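Local coordinates for protein hybrid kinase (Caulobacter vibrioides, PDB 6QRL) that probably autophosphorylates as a hybrid sensor histidine kinase, and through the pseudo-receiver domain described here binds cyclic di-GMP, the second messenger that activates it by domain liberation, at residues Ala2-Arg7 / Glu27-Arg32; Ala20-Gln25 / Lys99-Ala104; Ala48-Leu53 / Ala69-Val74; Gly63-Pro68 / Asp86-Ala91. All blocks are in the same frame, centred on the assembly; numbering follows the deposited sequence.

Interaction 1: Ala2-Arg7 / Glu27-Arg32; sequences APLEGR and EAAGGR
Leu4 closes over Ala29 with both its backbone and its side chain, and here the contact is tightest. Leu4 N donates to Ala29 O (2.9 Å, 158° at the hydrogen), while Leu4 CB leans against the same oxygen at 3.4 Å. Leu4 CG, anti to the carbonyl carbon (chi1 -68°), lies 4.0 Å from Ala29 CB, and CD1 reaches the same methyl at 3.9 Å. Pro3 adds CD, which lies beside Ala29 O. Gly31, without a side chain, slips in close: its CA approaches Leu4 O at 3.3 Å in a C-H...O contact. The case illustrates how a helix C-terminus can be tied to a preceding loop. Helix 16-28 of the receiver-like domain ends here in a Schellman motif, with Gly30 at positive phi, and the loop of residues 2-7, folded into a type I turn and then a type II turn, lies across that end and leads into strand 8-12. Val107 and Leu111 of helix 103-111 cover the apolar side, touching Pro3, Ala29 and Leu4. The last backbone bond, Arg32 N to Arg7 O (2.9 Å, 172°), marks the start of strand 32-36. The solvent side is far looser. Glu5 directs its CB away from the helix end, and its OE1 lies beside Gly30 O without bonding to it. Arg32, bent at chi3, brings its guanidinium no nearer to Gly6 than 4.4 Å, from NH2 to the Gly6 CA. Its charge and that of Glu5 stay apart, with 6.3 Å between Arg32 NH2 and Glu5 OE2.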
loop_
_atom_site.group_PDB
_atom_site.type_symbol
_atom_site.label_atom_id
_atom_site.label_comp_id
_atom_site.label_asym_id
_atom_site.label_seq_id
_atom_site.Cartn_x
_atom_site.Cartn_y
_atom_site.Cartn_z
ATOM N N ALA A 2 -4.589 15.445 12.694
ATOM C CA ALA A 2 -4.782 13.976 12.548
ATOM C C ALA A 2 -5.550 13.691 11.260
ATOM O O ALA A 2 -6.721 13.286 11.293
ATOM C CB ALA A 2 -5.501 13.395 13.749
ATOM N N PRO A 3 -4.926 13.912 10.083
ATOM C CA PRO A 3 -5.646 13.785 8.812
ATOM C C PRO A 3 -6.069 12.345 8.479
ATOM O O PRO A 3 -6.903 12.185 7.637
ATOM C CB PRO A 3 -4.637 14.335 7.788
ATOM C CG PRO A 3 -3.268 14.065 8.424
ATOM C CD PRO A 3 -3.514 14.301 9.899
ATOM N N LEU A 4 -5.495 11.335 9.144
ATOM C CA LEU A 4 -5.870 9.908 8.927
ATOM C C LEU A 4 -6.746 9.384 10.074
ATOM O O LEU A 4 -6.884 8.130 10.177
ATOM C CB LEU A 4 -4.604 9.051 8.801
ATOM C CG LEU A 4 -3.741 9.279 7.562
ATOM C CD1 LEU A 4 -2.649 8.215 7.477
ATOM C CD2 LEU A 4 -4.584 9.313 6.291
ATOM N N GLU A 5 -7.316 10.252 10.917
ATOM C CA GLU A 5 -8.225 9.784 12.006
ATOM C C GLU A 5 -9.293 8.842 11.410
ATOM O O GLU A 5 -9.970 9.230 10.471
ATOM C CB GLU A 5 -8.822 10.966 12.785
ATOM C CG GLU A 5 -9.812 10.571 13.886
ATOM C CD GLU A 5 -9.328 9.677 15.030
ATOM O OE1 GLU A 5 -8.101 9.370 15.111
ATOM O OE2 GLU A 5 -10.190 9.279 15.869
ATOM N N GLY A 6 -9.400 7.624 11.941
ATOM C CA GLY A 6 -10.453 6.655 11.588
ATOM C C GLY A 6 -10.131 5.922 10.294
ATOM O O GLY A 6 -11.083 5.338 9.717
ATOM N N ARG A 7 -8.885 6.012 9.795
ATOM C CA ARG A 7 -8.484 5.298 8.557
ATOM C C ARG A 7 -7.574 4.116 8.905
ATOM O O ARG A 7 -6.707 4.269 9.792
ATOM C CB ARG A 7 -7.880 6.286 7.561
ATOM C CG ARG A 7 -8.951 7.151 6.900
ATOM C CD ARG A 7 -8.590 8.613 6.782
ATOM N NE ARG A 7 -9.692 9.494 6.364
ATOM C CZ ARG A 7 -10.340 9.437 5.193
ATOM N NH1 ARG A 7 -10.028 8.528 4.281
ATOM N NH2 ARG A 7 -11.311 10.298 4.932
ATOM N N GLU A 27 0.475 6.080 12.302
ATOM C CA GLU A 27 -0.130 6.343 13.629
ATOM C C GLU A 27 0.058 7.813 14.032
ATOM O O GLU A 27 -0.876 8.347 14.635
ATOM C CB GLU A 27 0.410 5.382 14.682
ATOM C CG GLU A 27 -0.031 3.953 14.456
ATOM C CD GLU A 27 0.534 3.008 15.501
ATOM O OE1 GLU A 27 1.210 2.007 15.121
ATOM O OE2 GLU A 27 0.311 3.289 16.702
ATOM N N ALA A 28 1.190 8.448 13.716
ATOM C CA ALA A 28 1.456 9.874 14.041
ATOM C C ALA A 28 0.483 10.796 13.279
ATOM O O ALA A 28 0.151 11.863 13.823
ATOM C CB ALA A 28 2.905 10.233 13.761
ATOM N N ALA A 29 0.007 10.381 12.100
ATOM C CA ALA A 29 -1.020 11.072 11.288
ATOM C C ALA A 29 -2.444 10.713 11.754
ATOM O O ALA A 29 -3.400 11.221 11.142
ATOM C CB ALA A 29 -0.818 10.733 9.829
ATOM N N GLY A 30 -2.602 9.906 12.808
ATOM C CA GLY A 30 -3.902 9.562 13.419
ATOM C C GLY A 30 -4.519 8.282 12.869
ATOM O O GLY A 30 -5.610 7.926 13.317
ATOM N N GLY A 31 -3.857 7.583 11.948
ATOM C CA GLY A 31 -4.374 6.334 11.349
ATOM C C GLY A 31 -4.120 5.121 12.226
ATOM O O GLY A 31 -3.400 5.260 13.227
ATOM N N ARG A 32 -4.687 3.970 11.851
ATOM C CA ARG A 32 -4.387 2.650 12.476
ATOM C C ARG A 32 -3.560 1.822 11.491
ATOM O O ARG A 32 -4.019 1.671 10.330
ATOM C CB ARG A 32 -5.677 1.919 12.853
ATOM C CG ARG A 32 -6.137 2.158 14.289
ATOM C CD ARG A 32 -7.251 1.222 14.784
ATOM N NE ARG A 32 -8.500 1.960 14.974
ATOM C CZ ARG A 32 -9.216 2.557 14.008
ATOM N NH1 ARG A 32 -8.840 2.501 12.739
ATOM N NH2 ARG A 32 -10.315 3.225 14.321
#

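Interaction 2: Ala20-Gln25 / Lys99-Ala104; sequences AATARQ and KPLRAA. With C2E (9,9'-[(2R,3R,3aS,5S,7aR,9R,10R,10aS,12S,14aR)-3,5,10,12-tetrahydroxy-5,12-dioxidooctahydro-2H,7H-difuro[3,2-d:3',2'-j][1,3,7,9,2,8]tetraoxadiphosphacyclododecine-2,9-diyl]bis(2-amino-1,9-dihydro-6H-purin-6-one)), chain C.
Two donors of one guanine, N11 and N21 of cyclic di-GMP, grip Pro100 O, while the next carbonyl along, Leu101 O, is taken by Gln25 NE2 from helix 16-28. The two bonds fork at the oxygen, N11 reaching Pro100 O at 3.0 Å and N21 at 3.1 Å. The Gln25 bond is of similar length, 3.0 Å from NE2 to Leu101 O, and fairly straight (160°), with the oxygen in the amide plane of Gln25 but the nitrogen well above the carbonyl plane of Leu101. Gln25 gets there on a chain that stays extended beyond CG (chi2 178°), and its OE1 rests against Leu101 CB at 3.7 Å. Alongside, Thr22 CG2 and Leu101 CD1 meet loosely at 4.2 Å, and Leu106 covers both residues. The guanine site is completed by Arg102 N, which donates to O61 at 2.9 Å, and by the Arg102 guanidinium, which lies over the base with C41 3.4 Å above its plane. Arg102 NH2 and Ala103 N hydrogen-bond a second cyclic di-GMP molecule. The Lys99-Pro100 peptide is cis, as is common in receivers, and probably helps shape this loop; Lys99 NZ makes a salt bridge to Asp55, the predicted phosphoacceptor. Because one acceptor and two donors of the base are read by backbone atoms, recognition of guanine here rests largely on the shape of the loop, with the arginine probably adding affinity by lying flat over the base.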
loop_
_atom_site.group_PDB
_atom_site.type_symbol
_atom_site.label_atom_id
_atom_site.label_comp_id
_atom_site.label_asym_id
_atom_site.label_seq_id
_atom_site.Cartn_x
_atom_site.Cartn_y
_atom_site.Cartn_z
ATOM N N ALA A 20 8.222 -0.868 10.485
ATOM C CA ALA A 20 8.151 -0.107 11.759
ATOM C C ALA A 20 8.062 1.403 11.480
ATOM O O ALA A 20 7.210 2.056 12.111
ATOM C CB ALA A 20 9.325 -0.439 12.644
ATOM N N ALA A 21 8.894 1.927 10.572
ATOM C CA ALA A 21 8.910 3.363 10.210
ATOM C C ALA A 21 7.572 3.777 9.601
ATOM O O ALA A 21 7.092 4.878 9.950
ATOM C CB ALA A 21 10.055 3.698 9.281
ATOM N N THR A 22 7.037 2.996 8.676
ATOM C CA THR A 22 5.763 3.322 7.993
ATOM C C THR A 22 4.627 3.222 9.016
ATOM O O THR A 22 3.804 4.148 9.051
ATOM C CB THR A 22 5.531 2.442 6.761
ATOM O OG1 THR A 22 6.715 2.453 5.960
ATOM C CG2 THR A 22 4.359 2.907 5.929
ATOM N N ALA A 23 4.604 2.193 9.866
ATOM C CA ALA A 23 3.567 2.085 10.928
ATOM C C ALA A 23 3.626 3.319 11.853
ATOM O O ALA A 23 2.552 3.886 12.182
ATOM C CB ALA A 23 3.703 0.809 11.710
ATOM N N ARG A 24 4.821 3.784 12.232
ATOM C CA ARG A 24 4.939 4.987 13.106
ATOM C C ARG A 24 4.399 6.232 12.374
ATOM O O ARG A 24 3.722 7.028 13.037
ATOM C CB ARG A 24 6.375 5.139 13.619
ATOM C CG ARG A 24 6.784 4.049 14.607
ATOM C CD ARG A 24 8.145 4.322 15.253
ATOM N NE ARG A 24 9.128 3.239 15.156
ATOM C CZ ARG A 24 9.497 2.418 16.150
ATOM N NH1 ARG A 24 8.945 2.497 17.354
ATOM N NH2 ARG A 24 10.427 1.500 15.925
ATOM N N GLN A 25 4.642 6.379 11.058
ATOM C CA GLN A 25 4.129 7.522 10.250
ATOM C C GLN A 25 2.608 7.442 10.156
ATOM O O GLN A 25 1.976 8.496 10.332
ATOM C CB GLN A 25 4.721 7.562 8.845
ATOM C CG GLN A 25 6.176 7.988 8.864
ATOM C CD GLN A 25 6.721 7.975 7.470
ATOM O OE1 GLN A 25 6.468 7.030 6.727
ATOM N NE2 GLN A 25 7.405 9.051 7.093
ATOM N N LYS A 99 10.573 6.050 -1.510
ATOM C CA LYS A 99 11.378 5.726 -0.307
ATOM C C LYS A 99 12.626 6.600 -0.323
ATOM O O LYS A 99 13.298 6.667 -1.342
ATOM C CB LYS A 99 11.743 4.239 -0.294
ATOM C CG LYS A 99 10.603 3.308 0.079
ATOM C CD LYS A 99 10.974 1.808 0.023
ATOM C CE LYS A 99 11.228 1.277 -1.378
ATOM N NZ LYS A 99 11.708 -0.125 -1.306
ATOM N N PRO A 100 12.970 7.332 0.765
ATOM C CA PRO A 100 12.279 7.227 2.057
ATOM C C PRO A 100 11.000 8.086 2.091
ATOM O O PRO A 100 11.070 9.185 1.592
ATOM C CB PRO A 100 13.332 7.814 3.031
ATOM C CG PRO A 100 14.069 8.879 2.197
ATOM C CD PRO A 100 14.006 8.394 0.756
ATOM N N LEU A 101 9.905 7.584 2.689
ATOM C CA LEU A 101 8.551 8.205 2.631
ATOM C C LEU A 101 8.501 9.520 3.418
ATOM O O LEU A 101 9.008 9.587 4.579
ATOM C CB LEU A 101 7.505 7.267 3.231
ATOM C CG LEU A 101 7.351 5.866 2.645
ATOM C CD1 LEU A 101 5.941 5.327 2.919
ATOM C CD2 LEU A 101 7.655 5.821 1.153
ATOM N N ARG A 102 7.832 10.509 2.851
ATOM C CA ARG A 102 7.416 11.752 3.547
ATOM C C ARG A 102 6.014 11.541 4.112
ATOM O O ARG A 102 5.133 11.120 3.341
ATOM C CB ARG A 102 7.380 12.928 2.571
ATOM C CG ARG A 102 8.758 13.447 2.203
ATOM C CD ARG A 102 8.630 14.468 1.096
ATOM N NE ARG A 102 9.943 14.826 0.594
ATOM C CZ ARG A 102 10.160 15.604 -0.453
ATOM N NH1 ARG A 102 9.143 16.137 -1.092
ATOM N NH2 ARG A 102 11.402 15.891 -0.813
ATOM N N ALA A 103 5.806 11.855 5.387
ATOM C CA ALA A 103 4.489 11.730 6.052
ATOM C C ALA A 103 3.401 12.365 5.184
ATOM O O ALA A 103 2.373 11.730 4.979
ATOM C CB ALA A 103 4.524 12.358 7.432
ATOM N N ALA A 104 3.596 13.608 4.730
ATOM C CA ALA A 104 2.570 14.371 3.974
ATOM C C ALA A 104 2.192 13.623 2.685
ATOM O O ALA A 104 1.020 13.656 2.302
ATOM C CB ALA A 104 3.058 15.774 3.673
HETATM P P1 C2E C . 7.440 13.281 -8.316
HETATM O O2P C2E C . 7.460 11.902 -7.696
HETATM O O1P C2E C . 7.729 13.441 -9.778
HETATM O "O5'" C2E C . 5.938 13.802 -8.121
HETATM C "C5'" C2E C . 5.528 14.974 -8.828
HETATM C "C4'" C2E C . 4.094 15.228 -8.475
HETATM O "O4'" C2E C . 3.268 14.185 -9.026
HETATM C "C3'" C2E C . 3.788 15.191 -6.986
HETATM O "O3'" C2E C . 4.150 16.483 -6.470
HETATM C "C2'" C2E C . 2.283 14.841 -6.965
HETATM O "O2'" C2E C . 1.477 15.981 -6.751
HETATM C "C1'" C2E C . 2.036 14.207 -8.340
HETATM N N9 C2E C . 1.564 12.822 -8.333
HETATM C C8 C2E C . 0.720 12.266 -9.265
HETATM N N7 C2E C . 0.520 10.983 -9.074
HETATM C C5 C2E C . 1.296 10.667 -7.968
HETATM C C6 C2E C . 1.476 9.431 -7.305
HETATM O O6 C2E C . 1.009 8.329 -7.595
HETATM N N1 C2E C . 2.359 9.546 -6.231
HETATM C C2 C2E C . 2.976 10.705 -5.825
HETATM N N2 C2E C . 3.796 10.606 -4.766
HETATM N N3 C2E C . 2.809 11.877 -6.445
HETATM C C4 C2E C . 1.957 11.788 -7.502
HETATM P P11 C2E C . 4.734 16.510 -4.976
HETATM O O21 C2E C . 3.841 15.605 -4.180
HETATM O O11 C2E C . 4.889 17.945 -4.563
HETATM O O5A C2E C . 6.208 15.894 -5.097
HETATM C C5A C2E C . 7.311 16.667 -5.656
HETATM C C4A C2E C . 8.560 15.821 -5.644
HETATM O O4A C2E C . 9.035 15.684 -4.282
HETATM C C3A C2E C . 8.403 14.383 -6.129
HETATM O O3A C2E C . 8.396 14.351 -7.563
HETATM C C2A C2E C . 9.605 13.712 -5.469
HETATM O O2A C2E C . 10.871 13.908 -6.047
HETATM C C1A C2E C . 9.635 14.410 -4.109
HETATM N N91 C2E C . 8.876 13.659 -3.127
HETATM C C81 C2E C . 7.517 13.737 -2.956
HETATM N N71 C2E C . 7.060 12.907 -2.048
HETATM C C51 C2E C . 8.194 12.242 -1.606
HETATM C C61 C2E C . 8.311 11.239 -0.619
HETATM O O61 C2E C . 7.400 10.683 0.010
HETATM N N11 C2E C . 9.644 10.848 -0.460
HETATM C C21 C2E C . 10.719 11.362 -1.148
HETATM N N21 C2E C . 11.918 10.858 -0.814
HETATM N N31 C2E C . 10.610 12.287 -2.098
HETATM C C41 C2E C . 9.327 12.694 -2.261
#

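Interaction 3: Ala48-Leu53 / Ala69-Val74; sequences ADAVLL and AGRRSV
The guanidinium of Arg71 is sandwiched: Ala48 O sits over the centre of one face, 3.1 Å above the plane, and Leu52 CD1 lies over the opposite face, offset toward the rim. In the same plane, at the edge, come the Ala50 carbonyl and a water. Arg71 NH2 donates to Ala50 O (3.1 Å, 170°) on a lone pair of that oxygen. The water gives its own hydrogen to Ala50 O at 2.8 Å and receives Arg71 NE and Arg72 N, so one carbonyl is held by two donors and the flat group is fixed in rotation. Bends at chi2 (-62°) and chi3 fold the arginine chain back toward residues 48-50. The angles of Ala48 O to NE and NH2 are poor for bonding, so its approach is more likely electrostatic than a hydrogen bond. Beyond this edge the two segments become parallel strands: Leu52 N bonds Arg72 O at 2.9 Å, and Leu52 O takes Val74 N at 2.9 Å. On one side of the sheet Leu52 CB and CD1 both touch Ser73 OG from the same side, at 3.7 Å; on the other, Leu53 CD1 lies beside Val74 CB at 3.9 Å, the two side chains pointing the same way. These are two inner strands of a five-stranded parallel sheet. Strand 8-12 pairs with the far edge of strand 51-55, Leu43 of helix 39-45 covers Leu52 and Arg71, and Leu106, Gln109 and Val110 of helix 103-111 pack on Val51, Leu53 and Val74.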
loop_
_atom_site.group_PDB
_atom_site.type_symbol
_atom_site.label_atom_id
_atom_site.label_comp_id
_atom_site.label_asym_id
_atom_site.label_seq_id
_atom_site.Cartn_x
_atom_site.Cartn_y
_atom_site.Cartn_z
ATOM N N ALA A 48 -11.004 -5.105 5.972
ATOM C CA ALA A 48 -11.416 -5.135 4.550
ATOM C C ALA A 48 -11.325 -3.736 3.900
ATOM O O ALA A 48 -11.158 -3.669 2.668
ATOM C CB ALA A 48 -12.814 -5.703 4.452
ATOM N N ASP A 49 -11.451 -2.648 4.659
ATOM C CA ASP A 49 -11.412 -1.276 4.072
ATOM C C ASP A 49 -9.975 -0.719 4.067
ATOM O O ASP A 49 -9.795 0.366 3.550
ATOM C CB ASP A 49 -12.382 -0.327 4.792
ATOM C CG ASP A 49 -11.981 0.107 6.204
ATOM O OD1 ASP A 49 -11.044 -0.529 6.830
ATOM O OD2 ASP A 49 -12.615 1.080 6.706
ATOM N N ALA A 50 -8.964 -1.426 4.589
ATOM C CA ALA A 50 -7.605 -0.844 4.728
ATOM C C ALA A 50 -7.043 -0.496 3.349
ATOM O O ALA A 50 -7.186 -1.312 2.387
ATOM C CB ALA A 50 -6.694 -1.809 5.443
ATOM N N VAL A 51 -6.389 0.657 3.238
ATOM C CA VAL A 51 -5.516 0.946 2.062
ATOM C C VAL A 51 -4.221 0.158 2.256
ATOM O O VAL A 51 -3.695 0.195 3.387
ATOM C CB VAL A 51 -5.247 2.453 1.925
ATOM C CG1 VAL A 51 -4.244 2.753 0.830
ATOM C CG2 VAL A 51 -6.542 3.208 1.706
ATOM N N LEU A 52 -3.718 -0.492 1.213
ATOM C CA LEU A 52 -2.519 -1.372 1.270
ATOM C C LEU A 52 -1.299 -0.628 0.728
ATOM O O LEU A 52 -1.321 -0.248 -0.452
ATOM C CB LEU A 52 -2.790 -2.641 0.458
ATOM C CG LEU A 52 -4.098 -3.367 0.773
ATOM C CD1 LEU A 52 -4.304 -4.559 -0.160
ATOM C CD2 LEU A 52 -4.121 -3.824 2.226
ATOM N N LEU A 53 -0.314 -0.344 1.579
ATOM C CA LEU A 53 1.006 0.161 1.136
ATOM C C LEU A 53 1.861 -1.090 0.880
ATOM O O LEU A 53 2.082 -1.871 1.821
ATOM C CB LEU A 53 1.628 1.062 2.202
ATOM C CG LEU A 53 1.249 2.537 2.243
ATOM C CD1 LEU A 53 -0.054 2.877 1.542
ATOM C CD2 LEU A 53 1.272 3.047 3.668
ATOM N N ALA A 69 -7.067 -7.484 -6.367
ATOM C CA ALA A 69 -8.310 -7.073 -7.055
ATOM C C ALA A 69 -9.301 -6.521 -6.021
ATOM O O ALA A 69 -9.422 -7.083 -4.915
ATOM C CB ALA A 69 -8.883 -8.237 -7.846
ATOM N N GLY A 70 -9.962 -5.417 -6.361
ATOM C CA GLY A 70 -11.026 -4.807 -5.552
ATOM C C GLY A 70 -10.489 -4.101 -4.323
ATOM O O GLY A 70 -11.307 -3.652 -3.504
ATOM N N ARG A 71 -9.170 -3.954 -4.188
ATOM C CA ARG A 71 -8.557 -3.237 -3.044
ATOM C C ARG A 71 -7.890 -1.950 -3.538
ATOM O O ARG A 71 -7.707 -1.781 -4.777
ATOM C CB ARG A 71 -7.611 -4.196 -2.322
ATOM C CG ARG A 71 -8.302 -5.444 -1.751
ATOM C CD ARG A 71 -9.367 -5.159 -0.696
ATOM N NE ARG A 71 -8.772 -4.481 0.461
ATOM C CZ ARG A 71 -8.451 -5.029 1.632
ATOM N NH1 ARG A 71 -8.704 -6.308 1.868
ATOM N NH2 ARG A 71 -7.884 -4.283 2.576
ATOM N N ARG A 72 -7.587 -1.063 -2.595
ATOM C CA ARG A 72 -6.924 0.251 -2.825
ATOM C C ARG A 72 -5.456 0.118 -2.391
ATOM O O ARG A 72 -5.216 -0.098 -1.186
ATOM C CB ARG A 72 -7.700 1.326 -2.064
ATOM C CG ARG A 72 -9.196 1.288 -2.362
ATOM C CD ARG A 72 -9.958 2.286 -1.542
ATOM N NE ARG A 72 -11.349 2.215 -1.927
ATOM C CZ ARG A 72 -12.024 3.157 -2.578
ATOM N NH1 ARG A 72 -11.462 4.322 -2.868
ATOM N NH2 ARG A 72 -13.296 2.951 -2.895
ATOM N N SER A 73 -4.530 0.143 -3.352
ATOM C CA SER A 73 -3.092 -0.143 -3.099
ATOM C C SER A 73 -2.211 0.954 -3.668
ATOM O O SER A 73 -2.515 1.465 -4.738
ATOM C CB SER A 73 -2.685 -1.468 -3.683
ATOM O OG SER A 73 -3.455 -2.520 -3.138
ATOM N N VAL A 74 -1.156 1.267 -2.934
ATOM C CA VAL A 74 -0.089 2.237 -3.283
ATOM C C VAL A 74 1.236 1.480 -3.212
ATOM O O VAL A 74 1.475 0.852 -2.171
ATOM C CB VAL A 74 -0.100 3.405 -2.291
ATOM C CG1 VAL A 74 0.915 4.452 -2.662
ATOM C CG2 VAL A 74 -1.482 4.028 -2.169
HETATM O O HOH W 1 -8.552 -1.623 -0.009
#

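Interaction 4: Gly63-Pro68 / Asp86-Ala91; sequences GALKPP and DRLKAA. With SO4 (sulfate ion), chain D.
Arg87 has CG anti to its backbone N (chi1 179°), and its chain runs extended from CG to NE, which carries the guanidinium from the helix surface to Gly63 and Ala64. The next residue, Leu88, has CG anti to its carbonyl carbon (chi1 -70°); CD2, beyond it, meets Leu65 CB at 4.0 Å. The arginine plane lies beneath the Gly63 carbonyl, with Gly63 O 3.8 Å above its centre, while NH2 comes within 3.4 Å of Ala64 CA. These are packing contacts; a hydrogen bond from Arg87 NH1 runs to Arg62 O, just before the loop segment. Ala64 N instead donates to O3 of a sulfate (3.0 Å, 163°), probably from the crystallisation liquor, which Arg62 N also binds. Farther along the loop the Pro67 ring packs on Ala91: CG comes to 3.2 Å from Ala91 O, and CD to 3.9 Å from Ala91 CB. Phe93 touches Leu65, Pro67 and Leu88 together, and Val75 backs both leucines from the sheet. The like charges of Lys66 and Arg87 stay apart, with 5.0 Å between NZ and NH2. The arrangement belongs to a variant receiver fold. Helix 85-91 fills the usual crossover between strands 73-77 and 95-98, but the connection from strand 51-55 to strand 73-77, where canonical receivers carry a helix, is here an irregular loop laid against that neighbouring helix.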
loop_
_atom_site.group_PDB
_atom_site.type_symbol
_atom_site.label_atom_id
_atom_site.label_comp_id
_atom_site.label_asym_id
_atom_site.label_seq_id
_atom_site.Cartn_x
_atom_site.Cartn_y
_atom_site.Cartn_z
ATOM N N GLY A 63 10.167 -7.835 -11.949
ATOM C CA GLY A 63 9.425 -6.643 -11.498
ATOM C C GLY A 63 7.908 -6.805 -11.522
ATOM O O GLY A 63 7.237 -5.770 -11.298
ATOM N N ALA A 64 7.353 -8.013 -11.713
ATOM C CA ALA A 64 5.893 -8.291 -11.594
ATOM C C ALA A 64 5.415 -8.064 -10.158
ATOM O O ALA A 64 6.043 -8.571 -9.239
ATOM C CB ALA A 64 5.522 -9.690 -12.020
ATOM N N LEU A 65 4.334 -7.307 -9.992
ATOM C CA LEU A 65 3.762 -6.971 -8.672
ATOM C C LEU A 65 2.270 -6.740 -8.908
ATOM O O LEU A 65 1.944 -5.749 -9.606
ATOM C CB LEU A 65 4.458 -5.707 -8.152
ATOM C CG LEU A 65 4.744 -5.579 -6.648
ATOM C CD1 LEU A 65 4.402 -4.194 -6.142
ATOM C CD2 LEU A 65 4.147 -6.666 -5.783
ATOM N N LYS A 66 1.423 -7.620 -8.388
ATOM C CA LYS A 66 -0.044 -7.564 -8.615
ATOM C C LYS A 66 -0.690 -6.960 -7.374
ATOM O O LYS A 66 -0.671 -7.551 -6.298
ATOM C CB LYS A 66 -0.652 -8.946 -8.875
ATOM C CG LYS A 66 0.222 -9.924 -9.638
ATOM C CD LYS A 66 0.401 -9.576 -11.115
ATOM C CE LYS A 66 1.441 -10.448 -11.798
ATOM N NZ LYS A 66 2.063 -9.758 -12.954
ATOM N N PRO A 67 -1.353 -5.803 -7.499
ATOM C CA PRO A 67 -2.148 -5.273 -6.403
ATOM C C PRO A 67 -3.403 -6.144 -6.296
ATOM O O PRO A 67 -3.961 -6.556 -7.304
ATOM C CB PRO A 67 -2.401 -3.842 -6.894
ATOM C CG PRO A 67 -2.554 -3.994 -8.380
ATOM C CD PRO A 67 -1.507 -5.026 -8.739
ATOM N N PRO A 68 -3.871 -6.505 -5.089
ATOM C CA PRO A 68 -5.084 -7.320 -4.967
ATOM C C PRO A 68 -6.320 -6.676 -5.625
ATOM O O PRO A 68 -6.594 -5.479 -5.433
ATOM C CB PRO A 68 -5.320 -7.417 -3.457
ATOM C CG PRO A 68 -4.006 -7.030 -2.823
ATOM C CD PRO A 68 -3.273 -6.136 -3.800
ATOM N N ASP A 86 4.295 3.261 -15.106
ATOM C CA ASP A 86 3.220 2.950 -16.096
ATOM C C ASP A 86 2.760 1.493 -15.934
ATOM O O ASP A 86 1.554 1.248 -15.875
ATOM C CB ASP A 86 3.649 3.282 -17.526
ATOM C CG ASP A 86 3.803 4.781 -17.795
ATOM O OD1 ASP A 86 3.164 5.590 -17.066
ATOM O OD2 ASP A 86 4.560 5.139 -18.735
ATOM N N ARG A 87 3.677 0.547 -15.814
ATOM C CA ARG A 87 3.347 -0.880 -15.628
ATOM C C ARG A 87 2.547 -1.096 -14.336
ATOM O O ARG A 87 1.596 -1.880 -14.349
ATOM C CB ARG A 87 4.645 -1.681 -15.563
ATOM C CG ARG A 87 4.420 -3.168 -15.335
ATOM C CD ARG A 87 5.740 -3.923 -15.367
ATOM N NE ARG A 87 5.490 -5.353 -15.198
ATOM C CZ ARG A 87 6.445 -6.275 -15.085
ATOM N NH1 ARG A 87 7.723 -5.920 -15.079
ATOM N NH2 ARG A 87 6.111 -7.546 -14.926
ATOM N N LEU A 88 2.919 -0.420 -13.255
ATOM C CA LEU A 88 2.274 -0.631 -11.930
ATOM C C LEU A 88 0.881 0.008 -11.948
ATOM O O LEU A 88 -0.057 -0.614 -11.409
ATOM C CB LEU A 88 3.168 -0.046 -10.831
ATOM C CG LEU A 88 4.461 -0.829 -10.599
ATOM C CD1 LEU A 88 5.484 -0.025 -9.834
ATOM C CD2 LEU A 88 4.164 -2.083 -9.837
ATOM N N LYS A 89 0.731 1.171 -12.590
ATOM C CA LYS A 89 -0.619 1.765 -12.783
ATOM C C LYS A 89 -1.484 0.830 -13.641
ATOM O O LYS A 89 -2.620 0.601 -13.238
ATOM C CB LYS A 89 -0.545 3.185 -13.335
ATOM C CG LYS A 89 0.178 4.172 -12.425
ATOM C CD LYS A 89 -0.581 4.532 -11.158
ATOM C CE LYS A 89 -1.842 5.326 -11.427
ATOM N NZ LYS A 89 -1.540 6.681 -11.942
ATOM N N ALA A 90 -0.959 0.252 -14.721
ATOM C CA ALA A 90 -1.699 -0.699 -15.595
ATOM C C ALA A 90 -2.093 -1.943 -14.806
ATOM O O ALA A 90 -3.151 -2.492 -15.092
ATOM C CB ALA A 90 -0.874 -1.089 -16.801
ATOM N N ALA A 91 -1.253 -2.398 -13.870
ATOM C CA ALA A 91 -1.556 -3.544 -12.985
ATOM C C ALA A 91 -2.696 -3.185 -12.000
ATOM O O ALA A 91 -3.294 -4.090 -11.453
ATOM C CB ALA A 91 -0.298 -3.981 -12.281
HETATM S S SO4 D . 8.741 -12.029 -12.291
HETATM O O1 SO4 D . 7.941 -12.225 -13.470
HETATM O O2 SO4 D . 10.065 -12.557 -12.512
HETATM O O3 SO4 D . 8.846 -10.610 -12.032
HETATM O O4 SO4 D . 8.131 -12.706 -11.173
#

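Overall arrangement
Interaction 3 lies nearest the chain's centre and is the most buried, a ladder of parallel strands with an arginine closing its end. The other three sit further out, where helices or loops meet. Interactions 1 and 2 share helix 16-28, one at its C-terminus, the other on its flank beside the ligand; the first is fastened mainly by backbone bonds, the second by a glutamine. Thr22 CG2 packs on Leu53 CD2, joining interactions 2 and 3. Pro68 touches Leu52 and Ser73, linking the loop of interaction 4, which is held by packing, to the sheet. Interactions 1 and 4 lie on opposite sides of the centre, about 27 Å apart between centres.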